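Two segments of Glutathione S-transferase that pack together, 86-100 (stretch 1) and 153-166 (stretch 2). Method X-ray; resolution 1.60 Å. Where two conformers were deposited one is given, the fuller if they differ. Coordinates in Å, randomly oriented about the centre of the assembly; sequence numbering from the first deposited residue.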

ATOM      1  N   ALA A  86      -5.928  16.532   9.416  1.00 17.84           N
ATOM      2  CA  ALA A  86      -5.845  16.928   8.017  1.00 18.17           C
ATOM      3  C   ALA A  86      -4.438  16.862   7.457  1.00 18.27           C
ATOM      4  O   ALA A  86      -4.249  16.481   6.306  1.00 19.90           O
ATOM      5  CB  ALA A  86      -6.405  18.345   7.816  1.00 20.26           C
ATOM      6  N   MET A  87      -3.453  17.238   8.262  0.50 17.17           N
ATOM      7  CA  MET A  87      -2.079  17.201   7.819  0.50 16.84           C
ATOM      8  C   MET A  87      -1.656  15.752   7.698  0.50 16.01           C
ATOM      9  O   MET A  87      -1.065  15.357   6.694  0.50 15.58           O
ATOM     10  CB  MET A  87      -1.154  17.893   8.789  0.50 18.31           C
ATOM     11  CG  MET A  87       0.301  17.628   8.447  0.50 18.58           C
ATOM     12  SD  MET A  87       1.381  18.758   9.303  0.50 19.82           S
ATOM     13  CE  MET A  87       2.898  18.238   8.516  0.50 19.20           C
ATOM     14  N   ARG A  88      -1.976  14.968   8.723  1.00 15.12           N
ATOM     15  CA  ARG A  88      -1.619  13.512   8.698  1.00 14.33           C
ATOM     16  C   ARG A  88      -2.227  12.828   7.479  1.00 14.30           C
ATOM     17  O   ARG A  88      -1.587  11.980   6.837  1.00 12.37           O
ATOM     18  CB  ARG A  88      -2.064  12.831   9.984  1.00 14.55           C
ATOM     19  CG  ARG A  88      -1.298  13.342  11.170  1.00 17.11           C
ATOM     20  CD  ARG A  88      -2.038  13.136  12.439  1.00 19.41           C
ATOM     21  NE  ARG A  88      -2.074  11.757  12.820  1.00 20.26           N
ATOM     22  CZ  ARG A  88      -1.168  11.154  13.573  1.00 21.24           C
ATOM     23  NH1 ARG A  88      -0.105  11.817  13.998  1.00 22.70           N
ATOM     24  NH2 ARG A  88      -1.337   9.879  13.900  1.00 20.94           N
ATOM     25  N   ALA A  89      -3.463  13.191   7.125  1.00 12.21           N
ATOM     26  CA  ALA A  89      -4.089  12.638   5.937  1.00 12.98           C
ATOM     27  C   ALA A  89      -3.332  13.003   4.645  1.00 12.55           C
ATOM     28  O   ALA A  89      -3.301  12.201   3.719  1.00 12.90           O
ATOM     29  CB  ALA A  89      -5.534  13.108   5.849  1.00 13.60           C
ATOM     30  N   GLU A  90      -2.794  14.224   4.560  1.00 11.89           N
ATOM     31  CA  GLU A  90      -2.030  14.663   3.394  1.00 12.84           C
ATOM     32  C   GLU A  90      -0.708  13.887   3.319  1.00 11.17           C
ATOM     33  O   GLU A  90      -0.282  13.420   2.235  1.00 12.19           O
ATOM     34  CB  GLU A  90      -1.802  16.184   3.464  1.00 13.25           C
ATOM     35  CG  GLU A  90      -0.946  16.771   2.371  1.00 15.73           C
ATOM     36  CD  GLU A  90      -1.514  16.665   0.964  1.00 17.77           C
ATOM     37  OE1 GLU A  90      -2.691  16.273   0.789  1.00 16.90           O
ATOM     38  OE2 GLU A  90      -0.761  16.964  -0.007  1.00 19.52           O
ATOM     39  N   VAL A  91      -0.075  13.718   4.470  1.00 11.16           N
ATOM     40  CA  VAL A  91       1.141  12.875   4.513  1.00 10.90           C
ATOM     41  C   VAL A  91       0.825  11.475   3.976  1.00 10.80           C
ATOM     42  O   VAL A  91       1.573  10.915   3.122  1.00 10.87           O
ATOM     43  CB  VAL A  91       1.719  12.769   5.928  1.00 10.95           C
ATOM     44  CG1 VAL A  91       2.871  11.764   5.945  1.00 11.35           C
ATOM     45  CG2 VAL A  91       2.201  14.124   6.406  1.00 11.24           C
ATOM     46  N   ARG A  92      -0.239  10.874   4.485  1.00 10.44           N
ATOM     47  CA  ARG A  92      -0.606   9.505   4.087  1.00  9.72           C
ATOM     48  C   ARG A  92      -1.009   9.395   2.602  1.00 10.09           C
ATOM     49  O   ARG A  92      -0.660   8.395   1.911  1.00  9.93           O
ATOM     50  CB  ARG A  92      -1.646   8.914   5.033  1.00 10.20           C
ATOM     51  CG  ARG A  92      -1.126   8.694   6.426  1.00 10.50           C
ATOM     52  CD  ARG A  92      -2.031   7.807   7.223  1.00 10.77           C
ATOM     53  NE  ARG A  92      -1.628   7.574   8.612  1.00 10.86           N
ATOM     54  CZ  ARG A  92      -2.121   8.192   9.686  1.00 10.91           C
ATOM     55  NH1 ARG A  92      -3.016   9.165   9.598  1.00 11.81           N
ATOM     56  NH2 ARG A  92      -1.725   7.812  10.867  1.00 11.99           N
ATOM     57  N   ARG A  93      -1.701  10.422   2.089  1.00 11.40           N
ATOM     58  CA  ARG A  93      -1.997  10.523   0.675  1.00 11.30           C
ATOM     59  C   ARG A  93      -0.732  10.443  -0.148  1.00 11.65           C
ATOM     60  O   ARG A  93      -0.679   9.700  -1.131  1.00 12.29           O
ATOM     61  CB  ARG A  93      -2.770  11.849   0.348  1.00 12.73           C
ATOM     62  CG  ARG A  93      -3.129  11.980  -1.125  1.00 13.68           C
ATOM     63  CD  ARG A  93      -3.756  13.346  -1.444  1.00 14.79           C
ATOM     64  NE  ARG A  93      -2.792  14.453  -1.465  1.00 15.07           N
ATOM     65  CZ  ARG A  93      -1.997  14.692  -2.500  1.00 15.68           C
ATOM     66  NH1 ARG A  93      -2.025  13.890  -3.567  1.00 15.85           N
ATOM     67  NH2 ARG A  93      -1.167  15.713  -2.453  1.00 16.36           N
ATOM     68  N   LEU A  94       0.250  11.239   0.237  1.00 11.04           N
ATOM     69  CA  LEU A  94       1.487  11.317  -0.533  1.00 11.13           C
ATOM     70  C   LEU A  94       2.322  10.057  -0.356  1.00 11.17           C
ATOM     71  O   LEU A  94       2.955   9.577  -1.315  1.00 10.73           O
ATOM     72  CB  LEU A  94       2.263  12.586  -0.155  1.00 11.95           C
ATOM     73  CG  LEU A  94       1.663  13.837  -0.808  1.00 12.60           C
ATOM     74  CD1 LEU A  94       2.252  15.055  -0.141  1.00 13.06           C
ATOM     75  CD2 LEU A  94       1.896  13.853  -2.312  1.00 12.96           C
ATOM     76  N   VAL A  95       2.343   9.496   0.859  1.00 10.89           N
ATOM     77  CA  VAL A  95       2.959   8.163   1.032  1.00 10.81           C
ATOM     78  C   VAL A  95       2.380   7.195   0.018  1.00 11.82           C
ATOM     79  O   VAL A  95       3.124   6.452  -0.647  1.00 10.89           O
ATOM     80  CB  VAL A  95       2.813   7.634   2.486  1.00 10.51           C
ATOM     81  CG1 VAL A  95       3.197   6.173   2.582  1.00 11.55           C
ATOM     82  CG2 VAL A  95       3.700   8.463   3.378  1.00 10.98           C
ATOM     83  N   ALA A  96       1.047   7.128  -0.073  1.00 11.10           N
ATOM     84  CA  ALA A  96       0.417   6.250  -1.054  1.00 11.63           C
ATOM     85  C   ALA A  96       0.752   6.638  -2.505  1.00 11.42           C
ATOM     86  O   ALA A  96       0.932   5.749  -3.343  1.00 12.05           O
ATOM     87  CB  ALA A  96      -1.094   6.248  -0.873  1.00 12.54           C
ATOM     88  N   TRP A  97       0.787   7.913  -2.808  1.00 11.10           N
ATOM     89  CA  TRP A  97       1.168   8.338  -4.163  1.00 11.46           C
ATOM     90  C   TRP A  97       2.493   7.646  -4.572  1.00 11.51           C
ATOM     91  O   TRP A  97       2.616   7.095  -5.687  1.00 11.49           O
ATOM     92  CB  TRP A  97       1.365   9.822  -4.207  1.00 12.65           C
ATOM     93  CG  TRP A  97       1.786  10.296  -5.550  1.00 11.97           C
ATOM     94  CD1 TRP A  97       3.057  10.293  -6.048  1.00 13.43           C
ATOM     95  CD2 TRP A  97       0.952  10.857  -6.580  1.00 12.76           C
ATOM     96  NE1 TRP A  97       3.063  10.787  -7.322  1.00 13.29           N
ATOM     97  CE2 TRP A  97       1.779  11.175  -7.646  1.00 12.75           C
ATOM     98  CE3 TRP A  97      -0.417  11.147  -6.672  1.00 13.51           C
ATOM     99  CZ2 TRP A  97       1.295  11.749  -8.838  1.00 14.30           C
ATOM    100  CZ3 TRP A  97      -0.887  11.701  -7.816  1.00 13.64           C
ATOM    101  CH2 TRP A  97      -0.045  12.012  -8.884  1.00 13.88           C
ATOM    102  N   PHE A  98       3.451   7.660  -3.686  1.00 11.36           N
ATOM    103  CA  PHE A  98       4.773   7.103  -4.031  1.00 11.65           C
ATOM    104  C   PHE A  98       4.810   5.621  -3.865  1.00 11.76           C
ATOM    105  O   PHE A  98       5.363   4.920  -4.719  1.00 11.87           O
ATOM    106  CB  PHE A  98       5.898   7.831  -3.239  1.00 11.00           C
ATOM    107  CG  PHE A  98       6.106   9.203  -3.783  1.00 11.55           C
ATOM    108  CD1 PHE A  98       6.850   9.415  -4.928  1.00 11.39           C
ATOM    109  CD2 PHE A  98       5.470  10.258  -3.185  1.00 11.16           C
ATOM    110  CE1 PHE A  98       6.945  10.713  -5.463  1.00 11.43           C
ATOM    111  CE2 PHE A  98       5.535  11.536  -3.735  1.00 11.71           C
ATOM    112  CZ  PHE A  98       6.295  11.739  -4.862  1.00 11.29           C
ATOM    113  N   ASP A  99       4.236   5.078  -2.777  1.00 11.57           N
ATOM    114  CA  ASP A  99       4.319   3.607  -2.600  1.00 13.16           C
ATOM    115  C   ASP A  99       3.389   2.797  -3.530  1.00 13.75           C
ATOM    116  O   ASP A  99       3.581   1.590  -3.700  1.00 16.50           O
ATOM    117  CB  ASP A  99       4.081   3.200  -1.137  1.00 13.77           C
ATOM    118  CG  ASP A  99       5.290   3.381  -0.255  1.00 16.85           C
ATOM    119  OD1 ASP A  99       6.486   3.412  -0.730  1.00 17.89           O
ATOM    120  OD2 ASP A  99       5.100   3.549   0.984  1.00 16.96           O
ATOM    121  N   ARG A 100       2.382   3.435  -4.113  1.00 13.84           N
ATOM    122  CA  ARG A 100       1.547   2.822  -5.165  1.00 13.98           C
ATOM    123  C   ARG A 100       1.891   3.333  -6.552  1.00 14.11           C
ATOM    124  O   ARG A 100       2.299   2.541  -7.408  1.00 16.32           O
ATOM    125  CB  ARG A 100       0.020   3.039  -4.886  1.00 15.59           C
ATOM    126  CG  ARG A 100      -0.898   2.586  -6.013  1.00 17.25           C
ATOM    127  CD  ARG A 100      -2.411   2.504  -5.609  1.00 18.97           C
ATOM    128  NE  ARG A 100      -2.845   3.800  -5.110  1.00 18.70           N
ATOM    129  CZ  ARG A 100      -3.243   4.063  -3.870  1.00 19.45           C
ATOM    130  NH1 ARG A 100      -3.296   3.105  -2.955  1.00 20.73           N
ATOM    131  NH2 ARG A 100      -3.528   5.296  -3.539  1.00 18.84           N
ATOM    132  N   TRP A 153       8.101  21.460   2.686  1.00 18.27           N
ATOM    133  CA  TRP A 153       8.439  20.056   2.453  1.00 16.33           C
ATOM    134  C   TRP A 153       7.234  19.466   1.702  1.00 14.75           C
ATOM    135  O   TRP A 153       6.214  20.123   1.509  1.00 14.48           O
ATOM    136  CB  TRP A 153       8.681  19.334   3.776  1.00 15.62           C
ATOM    137  CG  TRP A 153       9.900  19.773   4.492  1.00 15.14           C
ATOM    138  CD1 TRP A 153       9.956  20.631   5.566  1.00 16.45           C
ATOM    139  CD2 TRP A 153      11.247  19.386   4.229  1.00 15.11           C
ATOM    140  NE1 TRP A 153      11.263  20.809   5.960  1.00 15.40           N
ATOM    141  CE2 TRP A 153      12.072  20.054   5.170  1.00 16.33           C
ATOM    142  CE3 TRP A 153      11.848  18.569   3.273  1.00 15.96           C
ATOM    143  CZ2 TRP A 153      13.469  19.904   5.192  1.00 16.57           C
ATOM    144  CZ3 TRP A 153      13.214  18.426   3.291  1.00 16.31           C
ATOM    145  CH2 TRP A 153      14.015  19.105   4.234  1.00 17.13           C
ATOM    146  N   LEU A 154       7.281  18.203   1.264  1.00 13.72           N
ATOM    147  CA  LEU A 154       6.240  17.749   0.301  1.00 14.28           C
ATOM    148  C   LEU A 154       4.810  17.794   0.833  1.00 13.82           C
ATOM    149  O   LEU A 154       3.884  18.052   0.084  1.00 13.87           O
ATOM    150  CB  LEU A 154       6.444  16.303  -0.152  1.00 15.39           C
ATOM    151  CG  LEU A 154       7.596  15.981  -1.064  1.00 17.68           C
ATOM    152  CD1 LEU A 154       7.482  14.499  -1.453  1.00 17.17           C
ATOM    153  CD2 LEU A 154       7.531  16.843  -2.306  1.00 18.36           C
ATOM    154  N   ALA A 155       4.643  17.552   2.126  1.00 13.55           N
ATOM    155  CA  ALA A 155       3.321  17.492   2.749  1.00 16.47           C
ATOM    156  C   ALA A 155       2.984  18.706   3.560  1.00 17.54           C
ATOM    157  O   ALA A 155       1.894  18.752   4.164  1.00 23.97           O
ATOM    158  CB  ALA A 155       3.187  16.249   3.625  1.00 16.97           C
ATOM    159  N   GLY A 156       3.877  19.679   3.608  1.00 17.63           N
ATOM    160  CA  GLY A 156       3.662  20.923   4.375  1.00 19.84           C
ATOM    161  C   GLY A 156       4.892  21.428   5.102  1.00 20.33           C
ATOM    162  O   GLY A 156       5.992  21.439   4.567  1.00 18.85           O
ATOM    163  N   ASP A 157       4.691  21.905   6.342  1.00 21.98           N
ATOM    164  CA  ASP A 157       5.686  22.703   7.038  1.00 22.79           C
ATOM    165  C   ASP A 157       6.845  21.927   7.662  1.00 22.93           C
ATOM    166  O   ASP A 157       7.868  22.506   8.028  1.00 26.18           O
ATOM    167  CB  ASP A 157       4.988  23.519   8.144  1.00 27.04           C
ATOM    168  N   MET A 158       6.732  20.606   7.724  1.00 18.59           N
ATOM    169  CA  MET A 158       7.756  19.809   8.387  1.00 17.78           C
ATOM    170  C   MET A 158       8.057  18.598   7.513  1.00 14.95           C
ATOM    171  O   MET A 158       7.210  18.206   6.751  1.00 15.11           O
ATOM    172  CB  MET A 158       7.274  19.330   9.745  1.00 21.39           C
ATOM    173  CG  MET A 158       5.929  18.678   9.762  1.00 24.24           C
ATOM    174  SD  MET A 158       5.395  18.161  11.417  1.00 29.72           S
ATOM    175  CE  MET A 158       6.181  16.563  11.488  1.00 28.24           C
ATOM    176  N   LEU A 159       9.267  18.079   7.637  1.00 12.87           N
ATOM    177  CA  LEU A 159       9.634  16.860   6.960  1.00 13.55           C
ATOM    178  C   LEU A 159       8.776  15.712   7.535  1.00 11.94           C
ATOM    179  O   LEU A 159       8.584  15.598   8.757  1.00 12.95           O
ATOM    180  CB  LEU A 159      11.124  16.586   7.114  1.00 13.86           C
ATOM    181  CG  LEU A 159      11.573  15.329   6.371  1.00 14.83           C
ATOM    182  CD1 LEU A 159      12.866  15.525   5.584  1.00 17.44           C
ATOM    183  CD2 LEU A 159      11.637  14.178   7.319  1.00 14.73           C
ATOM    184  N   THR A 160       8.275  14.835   6.634  1.00 10.64           N
ATOM    185  CA  THR A 160       7.386  13.741   7.044  1.00 10.09           C
ATOM    186  C   THR A 160       7.721  12.490   6.260  1.00  9.90           C
ATOM    187  O   THR A 160       8.625  12.477   5.407  1.00 10.05           O
ATOM    188  CB  THR A 160       5.916  14.054   6.777  1.00 10.09           C
ATOM    189  OG1 THR A 160       5.700  14.204   5.364  1.00  9.63           O
ATOM    190  CG2 THR A 160       5.521  15.301   7.526  1.00 10.90           C
ATOM    191  N   TYR A 161       6.952  11.450   6.548  1.00  9.62           N
ATOM    192  CA  TYR A 161       7.063  10.198   5.807  1.00  9.77           C
ATOM    193  C   TYR A 161       6.858  10.476   4.304  1.00 10.02           C
ATOM    194  O   TYR A 161       7.291   9.713   3.457  1.00 10.77           O
ATOM    195  CB  TYR A 161       6.027   9.194   6.278  1.00  9.79           C
ATOM    196  CG  TYR A 161       6.391   8.518   7.566  1.00  9.72           C
ATOM    197  CD1 TYR A 161       7.585   7.833   7.675  1.00  9.94           C
ATOM    198  CD2 TYR A 161       5.554   8.517   8.641  1.00 10.24           C
ATOM    199  CE1 TYR A 161       7.902   7.186   8.830  1.00 10.37           C
ATOM    200  CE2 TYR A 161       5.878   7.851   9.793  1.00 10.10           C
ATOM    201  CZ  TYR A 161       7.076   7.231   9.893  1.00 11.04           C
ATOM    202  OH  TYR A 161       7.383   6.586  11.059  1.00 12.42           O
ATOM    203  N   ALA A 162       6.171  11.542   3.923  1.00 10.09           N
ATOM    204  CA  ALA A 162       6.045  11.817   2.493  1.00 10.26           C
ATOM    205  C   ALA A 162       7.356  12.063   1.829  1.00  9.84           C
ATOM    206  O   ALA A 162       7.663  11.506   0.733  1.00 10.18           O
ATOM    207  CB  ALA A 162       5.119  13.010   2.274  1.00 10.10           C
ATOM    208  N   ASP A 163       8.159  12.948   2.413  1.00 10.20           N
ATOM    209  CA  ASP A 163       9.488  13.228   1.867  1.00  9.97           C
ATOM    210  C   ASP A 163      10.372  11.979   1.904  1.00  9.46           C
ATOM    211  O   ASP A 163      11.086  11.662   0.938  1.00 10.02           O
ATOM    212  CB  ASP A 163      10.182  14.305   2.697  1.00 10.85           C
ATOM    213  CG  ASP A 163       9.380  15.569   2.797  1.00 10.44           C
ATOM    214  OD1 ASP A 163       9.523  16.435   1.889  1.00 11.47           O
ATOM    215  OD2 ASP A 163       8.602  15.687   3.793  1.00 12.02           O
ATOM    216  N   ILE A 164      10.269  11.227   3.005  1.00  9.50           N
ATOM    217  CA  ILE A 164      11.129  10.050   3.145  1.00  9.28           C
ATOM    218  C   ILE A 164      10.796   9.015   2.063  1.00 10.35           C
ATOM    219  O   ILE A 164      11.675   8.482   1.384  1.00  9.88           O
ATOM    220  CB  ILE A 164      11.000   9.448   4.511  1.00  9.49           C
ATOM    221  CG1 ILE A 164      11.559  10.424   5.578  1.00  9.62           C
ATOM    222  CG2 ILE A 164      11.813   8.174   4.605  1.00 10.53           C
ATOM    223  CD1 ILE A 164      11.204   9.985   6.964  1.00 11.43           C
ATOM    224  N   THR A 165       9.510   8.761   1.875  1.00  9.91           N
ATOM    225  CA  THR A 165       9.046   7.766   0.906  1.00 10.23           C
ATOM    226  C   THR A 165       9.482   8.168  -0.525  1.00 10.21           C
ATOM    227  O   THR A 165      10.100   7.380  -1.234  1.00  9.94           O
ATOM    228  CB  THR A 165       7.516   7.582   0.999  1.00 11.75           C
ATOM    229  OG1 THR A 165       7.151   7.247   2.361  1.00 14.40           O
ATOM    230  CG2 THR A 165       7.063   6.473   0.040  1.00 13.18           C
ATOM    231  N   ALA A 166       9.176   9.405  -0.909  1.00  9.18           N
ATOM    232  CA  ALA A 166       9.507   9.886  -2.240  1.00  9.03           C
ATOM    233  C   ALA A 166      11.047   9.830  -2.491  1.00  9.11           C
ATOM    234  O   ALA A 166      11.510   9.346  -3.558  1.00  9.53           O
ATOM    235  CB  ALA A 166       9.002  11.318  -2.439  1.00  8.93           C
TER

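Residues 86-100 form a continuous helix that packs against a loop and the first turns of a second helix, 161-166. The two helix axes run nearly parallel, 9° apart, and approach to 8.3 Å. The helices are close where Val 95 and Ala 162 face each other, their CA atoms 5.0 Å apart; the short side chain of Ala 162 puts its CB 3.8 Å from Leu 94 CB. No hydrogen bond links the stretches; the 640 Å² they bury is held by shape and apolar contact.

Thr 165 has the most surface covered. Its CG2 packs 3.7 Å from Phe 98 CB and 3.2 Å from Asp 99 OD1, while its OG1 lies 3.8 Å from Val 95 CG2. That hydroxyl donates to Tyr 161 O (2.7 Å from OG1) one turn back in its own helix, so its polarity is satisfied and the side chain can sit among carbon atoms.

Met 87 covers the loop at the other end of the contact. Its unbranched chain, with all three chi angles t, carries the CE methyl out to the loop for apolar contact with Met 158 CG at 3.3 Å and Thr 160 CG2 at 4.1 Å. Between these ends, Val 91 CG2 meets Ala 155 CB at 3.6 Å, and Leu 94 CD1 approaches Leu 154 O at 3.4 Å, a methyl packed against a carbonyl and not a hydrogen bond.

Phe 98 offers a ring face to Ala 166, whose CB stands 3.5 Å from the ring centroid and 4° off the normal, a nearly ideal CH-pi contact.

The second stretch is braced within itself. Asp 163 accepts from Leu 154 N through OD1 (2.9 Å) and from Thr 160 N through OD2 (3.0 Å), tying the Trp 153-Gly 156 type I turn to the helix start, where Thr 160, at the N-cap, accepts from Ala 162 N through OG1 at 3.1 Å.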